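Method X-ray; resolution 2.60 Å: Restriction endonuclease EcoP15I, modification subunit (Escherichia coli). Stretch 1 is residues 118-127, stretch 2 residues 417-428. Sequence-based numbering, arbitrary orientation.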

# COMPACT_ATOMS: atom_id res chain seq x y z
N LYS A 118 -7.17 -5.19 -11.31
CA LYS A 118 -5.74 -5.56 -11.18
C LYS A 118 -4.87 -4.32 -11.09
O LYS A 118 -3.81 -4.36 -10.46
CB LYS A 118 -5.27 -6.42 -12.37
CG LYS A 118 -4.15 -7.41 -12.02
CD LYS A 118 -3.69 -8.17 -13.26
CE LYS A 118 -2.71 -9.31 -13.00
NZ LYS A 118 -1.53 -8.90 -12.18
N MET A 119 -5.28 -3.23 -11.77
CA MET A 119 -4.50 -2.00 -11.79
C MET A 119 -5.37 -0.79 -11.89
O MET A 119 -6.34 -0.78 -12.64
CB MET A 119 -3.51 -2.01 -12.98
CG MET A 119 -2.42 -0.96 -12.89
SD MET A 119 -1.61 -0.69 -14.49
CE MET A 119 -1.34 1.00 -14.44
N ILE A 120 -4.97 0.26 -11.18
CA ILE A 120 -5.57 1.58 -11.23
C ILE A 120 -4.48 2.54 -11.63
O ILE A 120 -3.42 2.56 -11.00
CB ILE A 120 -6.23 2.01 -9.89
CG1 ILE A 120 -7.39 1.03 -9.48
CG2 ILE A 120 -6.67 3.50 -9.93
CD1 ILE A 120 -8.08 1.37 -8.14
N TYR A 121 -4.72 3.32 -12.70
CA TYR A 121 -3.85 4.42 -13.09
C TYR A 121 -4.71 5.66 -13.04
O TYR A 121 -5.77 5.66 -13.63
CB TYR A 121 -3.21 4.28 -14.50
CG TYR A 121 -2.46 5.55 -14.85
CD1 TYR A 121 -1.29 5.90 -14.16
CD2 TYR A 121 -3.00 6.49 -15.72
CE1 TYR A 121 -0.66 7.12 -14.39
CE2 TYR A 121 -2.40 7.73 -15.91
CZ TYR A 121 -1.21 8.02 -15.27
OH TYR A 121 -0.59 9.23 -15.47
N ILE A 122 -4.27 6.70 -12.37
CA ILE A 122 -5.01 7.96 -12.32
C ILE A 122 -4.11 9.17 -12.50
O ILE A 122 -2.98 9.17 -12.01
CB ILE A 122 -6.01 8.16 -11.12
CG1 ILE A 122 -5.41 7.83 -9.75
CG2 ILE A 122 -7.34 7.48 -11.37
CD1 ILE A 122 -6.06 8.66 -8.58
N ASP A 123 -4.59 10.19 -13.22
CA ASP A 123 -3.89 11.46 -13.39
C ASP A 123 -4.80 12.51 -12.75
O ASP A 123 -5.67 13.09 -13.41
CB ASP A 123 -3.56 11.73 -14.86
CG ASP A 123 -2.94 13.07 -15.18
OD1 ASP A 123 -2.23 13.63 -14.32
OD2 ASP A 123 -3.09 13.53 -16.34
N PRO A 124 -4.71 12.70 -11.42
CA PRO A 124 -5.60 13.66 -10.76
C PRO A 124 -5.16 15.09 -11.02
O PRO A 124 -4.07 15.29 -11.55
CB PRO A 124 -5.48 13.27 -9.29
CG PRO A 124 -4.09 12.81 -9.15
CD PRO A 124 -3.78 12.09 -10.45
N PRO A 125 -5.97 16.11 -10.69
CA PRO A 125 -5.45 17.48 -10.84
C PRO A 125 -4.30 17.66 -9.83
O PRO A 125 -4.35 17.16 -8.69
CB PRO A 125 -6.66 18.37 -10.54
CG PRO A 125 -7.60 17.52 -9.74
CD PRO A 125 -7.31 16.07 -10.06
N TYR A 126 -3.22 18.27 -10.31
CA TYR A 126 -2.03 18.55 -9.53
C TYR A 126 -2.42 19.85 -8.79
O TYR A 126 -3.49 20.39 -9.06
CB TYR A 126 -0.88 18.82 -10.51
CG TYR A 126 -0.38 17.64 -11.34
CD1 TYR A 126 -1.02 16.41 -11.29
CD2 TYR A 126 0.74 17.77 -12.16
CE1 TYR A 126 -0.60 15.34 -12.09
CE2 TYR A 126 1.20 16.69 -12.92
CZ TYR A 126 0.54 15.48 -12.87
OH TYR A 126 0.96 14.42 -13.65
N ASN A 127 -1.65 20.36 -7.86
CA ASN A 127 -2.21 21.62 -7.34
C ASN A 127 -1.26 22.75 -7.67
O ASN A 127 -0.77 23.48 -6.81
CB ASN A 127 -2.63 21.51 -5.87
CG ASN A 127 -3.57 22.56 -5.33
OD1 ASN A 127 -4.00 23.51 -6.00
ND2 ASN A 127 -3.82 22.45 -4.05
N ALA A 417 -2.36 16.71 -21.50
CA ALA A 417 -2.68 15.28 -21.60
C ALA A 417 -1.47 14.34 -21.46
O ALA A 417 -0.32 14.74 -21.68
CB ALA A 417 -3.43 15.01 -22.89
N LYS A 418 -1.73 13.11 -21.07
CA LYS A 418 -0.65 12.16 -20.94
C LYS A 418 -0.44 11.47 -22.26
O LYS A 418 -1.42 11.15 -22.96
CB LYS A 418 -0.95 11.08 -19.87
CG LYS A 418 -0.99 11.56 -18.42
CD LYS A 418 0.37 11.86 -17.84
CE LYS A 418 0.24 12.52 -16.51
NZ LYS A 418 -0.18 13.93 -16.65
N THR A 419 0.83 11.15 -22.55
CA THR A 419 1.15 10.33 -23.70
C THR A 419 0.80 8.86 -23.41
O THR A 419 0.90 8.41 -22.27
CB THR A 419 2.56 10.57 -24.24
OG1 THR A 419 2.86 9.51 -25.14
CG2 THR A 419 3.62 10.64 -23.14
N ILE A 420 0.36 8.15 -24.43
CA ILE A 420 0.01 6.73 -24.40
C ILE A 420 1.26 5.84 -24.21
O ILE A 420 1.14 4.73 -23.72
CB ILE A 420 -0.86 6.34 -25.66
CG1 ILE A 420 -0.03 6.45 -26.99
CG2 ILE A 420 -2.15 7.20 -25.73
CD1 ILE A 420 -0.77 6.20 -28.34
N LYS A 421 2.46 6.37 -24.55
CA LYS A 421 3.76 5.67 -24.41
C LYS A 421 4.24 5.47 -22.94
O LYS A 421 5.11 4.61 -22.68
CB LYS A 421 4.84 6.35 -25.27
CG LYS A 421 4.53 6.43 -26.77
CD LYS A 421 4.64 5.11 -27.50
CE LYS A 421 4.66 5.27 -29.01
NZ LYS A 421 3.31 5.57 -29.59
N LEU A 422 3.65 6.21 -22.00
CA LEU A 422 3.99 6.13 -20.58
C LEU A 422 3.25 5.00 -19.84
O LEU A 422 3.89 4.21 -19.14
CB LEU A 422 3.71 7.50 -19.89
CG LEU A 422 3.87 7.54 -18.36
CD1 LEU A 422 5.35 7.56 -17.96
CD2 LEU A 422 3.10 8.67 -17.76
N VAL A 423 1.91 4.97 -19.96
CA VAL A 423 1.04 4.01 -19.26
C VAL A 423 1.11 2.62 -19.86
O VAL A 423 0.77 1.66 -19.19
CB VAL A 423 -0.40 4.52 -19.24
N GLU A 424 1.53 2.52 -21.12
CA GLU A 424 1.70 1.28 -21.87
C GLU A 424 2.68 0.33 -21.15
O GLU A 424 2.40 -0.86 -20.99
CB GLU A 424 2.13 1.64 -23.30
CG GLU A 424 3.03 0.67 -24.03
CD GLU A 424 3.94 1.39 -25.01
OE1 GLU A 424 3.53 1.55 -26.18
OE2 GLU A 424 5.03 1.85 -24.59
N ASP A 425 3.80 0.87 -20.66
CA ASP A 425 4.79 0.07 -19.97
C ASP A 425 4.36 -0.33 -18.56
O ASP A 425 4.53 -1.50 -18.20
CB ASP A 425 6.18 0.75 -20.05
CG ASP A 425 6.82 0.67 -21.44
OD1 ASP A 425 6.75 -0.40 -22.08
OD2 ASP A 425 7.39 1.68 -21.88
N LEU A 426 3.71 0.60 -17.80
CA LEU A 426 3.18 0.35 -16.45
C LEU A 426 2.09 -0.70 -16.49
O LEU A 426 2.05 -1.55 -15.60
CB LEU A 426 2.64 1.62 -15.77
CG LEU A 426 3.32 2.97 -15.95
CD1 LEU A 426 2.56 4.05 -15.20
CD2 LEU A 426 4.79 2.93 -15.52
N ILE A 427 1.19 -0.64 -17.49
CA ILE A 427 0.15 -1.67 -17.67
C ILE A 427 0.81 -3.03 -17.97
O ILE A 427 0.47 -4.02 -17.32
CB ILE A 427 -0.95 -1.28 -18.69
CG1 ILE A 427 -1.73 -0.03 -18.20
CG2 ILE A 427 -1.90 -2.47 -18.95
CD1 ILE A 427 -2.72 0.58 -19.20
N SER A 428 1.80 -3.05 -18.87
CA SER A 428 2.53 -4.29 -19.19
C SER A 428 3.22 -4.90 -17.96
O SER A 428 3.18 -6.12 -17.82
CB SER A 428 3.56 -4.06 -20.30
OG SER A 428 2.95 -3.60 -21.50

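Helix 420-428 packs against strand 119-122 at a closest axis approach of 10.0 Å, the two running nearly antiparallel (161°), so that advancing along stretch 2 means moving back along stretch 1, from Asp123 and Tyr126 to Met119. Ala417 points away and takes no part. Lys418, in the loop before the helix, makes the polar end of the contact. Its CA-to-CB bond points toward stretch 1, and the side chain brings NZ to 3.0 Å from Asp123 OD2, a salt bridge whose hydrogen bond is weak, and to 3.2 Å from Tyr126 OH, to which it donates a second weak hydrogen bond. One ammonium group thus ties together two residues of the loop that follows the strand. The aliphatic part of the same lysine lies by Tyr121, with CE 3.5 Å from Tyr121 OH. Thr419 is out of reach of stretch 1 but caps the helix: its OG1 accepts from Lys421 N at 3.2 Å.

From here the contact turns apolar. Leu422 starts out sideways, yet its end comes nearer, CD2 lying 4.4 Å from Tyr121 OH. Val423 points toward the strand, its CA 7.9 Å from the CA of Tyr121; its CG1 and CG2 are not modelled, so its packing cannot be judged in full. Glu424 and Asp425 are out of reach. One turn beyond Leu422, Leu426 meets two strand residues: its CD1 approaches Tyr121 CD1 at 4.4 Å, oblique to the ring, and its CB lies 4.2 Å from Met119 CE. Tyr121 therefore spans from Lys418 to Leu426. Ile427 completes the apolar patch, CG1 lying 3.8 Å from Met119 SD. Met119 and Tyr121 both point toward the helix, whereas the alternate strand residues Ile120 and Ile122 are out of its reach. Ser428 points away, its OG donating to Glu424 O at 2.8 Å within the helix.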